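Local coordinates for protein phosphatase YwpJ (Bacillus subtilis, PDB 1NRW) that dephosphorylates phosphorylated five- and six-carbon sugars, nucleoside monophosphates and, less well, FMN in vitro, as a magnesium-dependent phosphatase of the HAD-like superfamily, at residues Arg89-Tyr102 with Ala187-Thr199. Residues are numbered along the deposited sequence; the frame is centred on the assembly and turned at random.
Sequences RAYDILSWLESENY and AGWKRYEHAEDLT
Helix 89-99, which carries Arg-89 and Trp-96, runs nearly antiparallel to helix 187-192 with Arg-191 and Tyr-192: their axes, 12.5 Å apart at closest approach, make 159°. The side chains of Trp-96, Arg-191 and Tyr-192 span this space. Trp-96 enters as a knob among Ala-187, Gly-188, Arg-191 and Tyr-192, and CH2 comes within 3.7 Å of Gly-188 CA. Arg-191, extended from CG to NE, lies along one indole face: CD sits over the six-membered ring as a CH-pi contact, while the guanidinium stacks flat on the indole, planes 7° apart, with CZ in a cation-pi contact 3.6 Å from the five-membered ring centroid. Glu-100 CG lies over the opposite face near its rim. Tyr-192 turns its edge toward the Trp-96 face in an offset edge-to-face pair, and its OH receives a bond from Arg-191 NE (3.1 Å) within the guanidinium plane, which fixes how that group rotates. A water joins this OH to Asp-92 OD1 and Arg-191 NH2, supplementing the long Asp-92 to Arg-191 salt bridge. At the other end Arg-89 bends at chi2 and chi3, bringing its guanidinium side-on and nearly coplanar to Asp-197 in a salt bridge of two nearly straight hydrogen bonds, NE to OD2 and NH2 to OD1, each 2.8 Å and on syn lone pairs. Leu-198 CD1 lies over one guanidinium face and touches Ile-93 CD1 (3.8 Å). A methionine replacing Arg-89 would probably leave the Asp-197 carboxylate without this two-pronged partner and less firmly oriented. Ile-93 and Tyr-192 also rest on Leu-210 of strand 207-212, so two neighbouring helices pack on one sheet, the alpha/beta layering of the Cof-type HAD cap domain.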
# COMPACT_ATOMS: atom_id res chain seq x y z
N ARG A 89 -13.28 -9.76 -14.87
CA ARG A 89 -13.47 -9.71 -13.42
C ARG A 89 -13.41 -8.25 -12.97
O ARG A 89 -14.16 -7.84 -12.09
CB ARG A 89 -12.40 -10.54 -12.71
CG ARG A 89 -12.36 -10.36 -11.20
CD ARG A 89 -13.69 -10.67 -10.55
NE ARG A 89 -13.67 -11.95 -9.84
CZ ARG A 89 -14.68 -12.40 -9.10
NH1 ARG A 89 -15.78 -11.68 -8.97
NH2 ARG A 89 -14.56 -13.56 -8.47
N ALA A 90 -12.52 -7.47 -13.58
CA ALA A 90 -12.39 -6.06 -13.24
C ALA A 90 -13.69 -5.34 -13.61
O ALA A 90 -14.18 -4.50 -12.85
CB ALA A 90 -11.21 -5.44 -13.98
N TYR A 91 -14.24 -5.68 -14.77
CA TYR A 91 -15.48 -5.07 -15.22
C TYR A 91 -16.58 -5.36 -14.20
O TYR A 91 -17.34 -4.48 -13.80
CB TYR A 91 -15.90 -5.63 -16.57
CG TYR A 91 -17.09 -4.92 -17.18
CD1 TYR A 91 -16.92 -3.80 -18.00
CD2 TYR A 91 -18.39 -5.35 -16.92
CE1 TYR A 91 -18.01 -3.13 -18.55
CE2 TYR A 91 -19.49 -4.68 -17.46
CZ TYR A 91 -19.29 -3.58 -18.27
OH TYR A 91 -20.38 -2.92 -18.81
N ASP A 92 -16.63 -6.62 -13.77
CA ASP A 92 -17.62 -7.08 -12.81
C ASP A 92 -17.52 -6.30 -11.49
O ASP A 92 -18.51 -5.81 -10.97
CB ASP A 92 -17.39 -8.57 -12.54
CG ASP A 92 -18.65 -9.27 -12.08
OD1 ASP A 92 -19.21 -8.87 -11.04
OD2 ASP A 92 -19.07 -10.23 -12.76
N ILE A 93 -16.30 -6.19 -10.97
CA ILE A 93 -16.06 -5.49 -9.72
C ILE A 93 -16.43 -4.01 -9.79
O ILE A 93 -17.13 -3.49 -8.92
CB ILE A 93 -14.57 -5.60 -9.31
CG1 ILE A 93 -14.22 -7.06 -9.05
CG2 ILE A 93 -14.31 -4.76 -8.06
CD1 ILE A 93 -12.74 -7.32 -8.85
N LEU A 94 -15.95 -3.33 -10.83
CA LEU A 94 -16.22 -1.91 -10.98
C LEU A 94 -17.70 -1.62 -11.22
O LEU A 94 -18.23 -0.64 -10.69
CB LEU A 94 -15.37 -1.34 -12.11
CG LEU A 94 -13.86 -1.47 -11.82
CD1 LEU A 94 -13.05 -1.02 -13.02
CD2 LEU A 94 -13.51 -0.64 -10.60
N SER A 95 -18.37 -2.46 -11.99
CA SER A 95 -19.79 -2.25 -12.25
C SER A 95 -20.54 -2.34 -10.93
O SER A 95 -21.44 -1.54 -10.67
CB SER A 95 -20.32 -3.31 -13.23
OG SER A 95 -20.21 -4.61 -12.68
N TRP A 96 -20.17 -3.30 -10.09
CA TRP A 96 -20.82 -3.48 -8.80
C TRP A 96 -20.53 -2.30 -7.86
O TRP A 96 -21.45 -1.75 -7.25
CB TRP A 96 -20.36 -4.79 -8.14
CG TRP A 96 -21.10 -5.09 -6.87
CD1 TRP A 96 -22.39 -5.54 -6.76
CD2 TRP A 96 -20.63 -4.89 -5.53
NE1 TRP A 96 -22.74 -5.64 -5.43
CE2 TRP A 96 -21.68 -5.25 -4.65
CE3 TRP A 96 -19.42 -4.45 -4.98
CZ2 TRP A 96 -21.56 -5.17 -3.26
CZ3 TRP A 96 -19.30 -4.38 -3.59
CH2 TRP A 96 -20.37 -4.74 -2.75
N LEU A 97 -19.26 -1.93 -7.73
CA LEU A 97 -18.90 -0.82 -6.85
C LEU A 97 -19.61 0.47 -7.23
O LEU A 97 -20.11 1.19 -6.37
CB LEU A 97 -17.38 -0.59 -6.87
CG LEU A 97 -16.52 -1.68 -6.24
CD1 LEU A 97 -15.04 -1.40 -6.48
CD2 LEU A 97 -16.82 -1.75 -4.74
N GLU A 98 -19.64 0.77 -8.52
CA GLU A 98 -20.28 1.99 -8.99
C GLU A 98 -21.79 1.95 -8.81
O GLU A 98 -22.39 2.92 -8.36
CB GLU A 98 -19.91 2.24 -10.45
CG GLU A 98 -20.41 3.57 -11.01
CD GLU A 98 -19.83 3.88 -12.37
OE1 GLU A 98 -18.62 4.19 -12.45
OE2 GLU A 98 -20.57 3.79 -13.37
N SER A 99 -22.41 0.83 -9.15
CA SER A 99 -23.86 0.71 -9.02
C SER A 99 -24.31 0.73 -7.57
O SER A 99 -25.43 1.15 -7.26
CB SER A 99 -24.36 -0.59 -9.69
OG SER A 99 -23.95 -1.74 -8.97
N GLU A 100 -23.43 0.30 -6.66
CA GLU A 100 -23.75 0.26 -5.24
C GLU A 100 -23.31 1.50 -4.46
O GLU A 100 -23.32 1.50 -3.23
CB GLU A 100 -23.16 -1.00 -4.60
CG GLU A 100 -23.95 -2.27 -4.89
CD GLU A 100 -25.40 -2.15 -4.47
OE1 GLU A 100 -25.67 -1.67 -3.35
OE2 GLU A 100 -26.28 -2.56 -5.26
N ASN A 101 -22.91 2.53 -5.18
CA ASN A 101 -22.52 3.80 -4.56
C ASN A 101 -21.28 3.79 -3.67
O ASN A 101 -21.23 4.51 -2.67
CB ASN A 101 -23.71 4.36 -3.79
CG ASN A 101 -24.96 4.43 -4.65
OD1 ASN A 101 -24.97 5.08 -5.69
ND2 ASN A 101 -26.02 3.75 -4.22
N TYR A 102 -20.29 2.98 -4.01
CA TYR A 102 -19.05 2.96 -3.26
C TYR A 102 -18.13 3.95 -3.95
O TYR A 102 -18.23 4.13 -5.17
CB TYR A 102 -18.37 1.58 -3.35
CG TYR A 102 -19.02 0.49 -2.54
CD1 TYR A 102 -18.60 0.24 -1.23
CD2 TYR A 102 -20.03 -0.30 -3.08
CE1 TYR A 102 -19.19 -0.78 -0.48
CE2 TYR A 102 -20.62 -1.31 -2.34
CZ TYR A 102 -20.19 -1.55 -1.05
OH TYR A 102 -20.79 -2.56 -0.33
N ALA A 187 -20.70 -5.75 3.45
CA ALA A 187 -21.25 -6.33 2.22
C ALA A 187 -20.15 -6.54 1.18
O ALA A 187 -20.14 -7.56 0.48
CB ALA A 187 -22.34 -5.43 1.66
N GLY A 188 -19.25 -5.58 1.07
CA GLY A 188 -18.16 -5.70 0.11
C GLY A 188 -17.25 -6.84 0.49
O GLY A 188 -16.82 -7.63 -0.37
N TRP A 189 -16.95 -6.95 1.78
CA TRP A 189 -16.06 -8.00 2.26
C TRP A 189 -16.67 -9.39 2.03
O TRP A 189 -16.00 -10.30 1.54
CB TRP A 189 -15.78 -7.79 3.75
CG TRP A 189 -14.52 -8.46 4.22
CD1 TRP A 189 -14.39 -9.73 4.70
CD2 TRP A 189 -13.20 -7.91 4.19
NE1 TRP A 189 -13.07 -10.00 4.97
CE2 TRP A 189 -12.32 -8.90 4.67
CE3 TRP A 189 -12.67 -6.66 3.81
CZ2 TRP A 189 -10.94 -8.69 4.78
CZ3 TRP A 189 -11.30 -6.46 3.91
CH2 TRP A 189 -10.45 -7.47 4.39
N LYS A 190 -17.95 -9.54 2.36
CA LYS A 190 -18.64 -10.81 2.18
C LYS A 190 -18.68 -11.25 0.72
O LYS A 190 -18.59 -12.44 0.40
CB LYS A 190 -20.09 -10.72 2.69
CG LYS A 190 -20.23 -10.50 4.18
CD LYS A 190 -21.70 -10.42 4.56
CE LYS A 190 -21.88 -10.10 6.04
NZ LYS A 190 -23.32 -9.98 6.41
N ARG A 191 -18.82 -10.28 -0.17
CA ARG A 191 -18.90 -10.55 -1.60
C ARG A 191 -17.62 -11.11 -2.22
O ARG A 191 -17.69 -11.94 -3.12
CB ARG A 191 -19.30 -9.26 -2.34
CG ARG A 191 -19.54 -9.44 -3.83
CD ARG A 191 -19.92 -8.11 -4.48
NE ARG A 191 -20.13 -8.23 -5.92
CZ ARG A 191 -21.21 -8.78 -6.48
NH1 ARG A 191 -22.18 -9.26 -5.72
NH2 ARG A 191 -21.31 -8.86 -7.80
N TYR A 192 -16.46 -10.67 -1.73
CA TYR A 192 -15.19 -11.12 -2.29
C TYR A 192 -14.28 -11.96 -1.40
O TYR A 192 -13.26 -12.46 -1.87
CB TYR A 192 -14.41 -9.90 -2.79
CG TYR A 192 -15.16 -9.12 -3.84
CD1 TYR A 192 -15.31 -9.62 -5.13
CD2 TYR A 192 -15.75 -7.89 -3.54
CE1 TYR A 192 -16.04 -8.93 -6.09
CE2 TYR A 192 -16.49 -7.19 -4.50
CZ TYR A 192 -16.63 -7.72 -5.77
OH TYR A 192 -17.35 -7.04 -6.72
N GLU A 193 -14.65 -12.13 -0.14
CA GLU A 193 -13.80 -12.89 0.77
C GLU A 193 -13.55 -14.34 0.34
O GLU A 193 -12.55 -14.93 0.74
CB GLU A 193 -14.36 -12.84 2.20
CG GLU A 193 -15.62 -13.65 2.45
CD GLU A 193 -16.17 -13.45 3.85
OE1 GLU A 193 -15.36 -13.17 4.77
OE2 GLU A 193 -17.39 -13.57 4.05
N HIS A 194 -14.44 -14.90 -0.47
CA HIS A 194 -14.29 -16.28 -0.94
C HIS A 194 -13.87 -16.39 -2.40
O HIS A 194 -13.77 -17.50 -2.93
CB HIS A 194 -15.59 -17.06 -0.73
CG HIS A 194 -15.94 -17.28 0.71
ND1 HIS A 194 -15.11 -17.93 1.59
CD2 HIS A 194 -17.05 -16.94 1.42
CE1 HIS A 194 -15.68 -17.98 2.78
NE2 HIS A 194 -16.86 -17.39 2.70
N ALA A 195 -13.63 -15.26 -3.06
CA ALA A 195 -13.21 -15.26 -4.46
C ALA A 195 -11.77 -15.75 -4.56
O ALA A 195 -10.83 -15.04 -4.19
CB ALA A 195 -13.35 -13.87 -5.05
N GLU A 196 -11.59 -16.96 -5.09
CA GLU A 196 -10.27 -17.56 -5.20
C GLU A 196 -9.38 -16.95 -6.28
O GLU A 196 -8.18 -17.22 -6.32
CB GLU A 196 -10.42 -19.06 -5.43
CG GLU A 196 -11.37 -19.72 -4.45
CD GLU A 196 -10.77 -20.94 -3.77
OE1 GLU A 196 -9.70 -20.80 -3.14
OE2 GLU A 196 -11.37 -22.03 -3.87
N ASP A 197 -9.96 -16.14 -7.16
CA ASP A 197 -9.19 -15.50 -8.22
C ASP A 197 -8.74 -14.10 -7.81
O ASP A 197 -8.12 -13.39 -8.59
CB ASP A 197 -10.03 -15.42 -9.50
CG ASP A 197 -11.30 -14.61 -9.32
OD1 ASP A 197 -12.02 -14.83 -8.33
OD2 ASP A 197 -11.59 -13.74 -10.18
N LEU A 198 -9.04 -13.72 -6.57
CA LEU A 198 -8.69 -12.39 -6.08
C LEU A 198 -8.04 -12.38 -4.71
O LEU A 198 -8.11 -13.36 -3.96
CB LEU A 198 -9.95 -11.52 -6.01
CG LEU A 198 -10.74 -11.27 -7.30
CD1 LEU A 198 -12.06 -10.57 -6.96
CD2 LEU A 198 -9.90 -10.44 -8.26
N THR A 199 -7.40 -11.26 -4.39
CA THR A 199 -6.78 -11.04 -3.09
C THR A 199 -7.59 -9.89 -2.48
O THR A 199 -7.75 -8.84 -3.11
CB THR A 199 -5.30 -10.61 -3.21
OG1 THR A 199 -4.50 -11.72 -3.65
CG2 THR A 199 -4.77 -10.13 -1.86
O HOH W 1 -18.21 -8.76 -8.76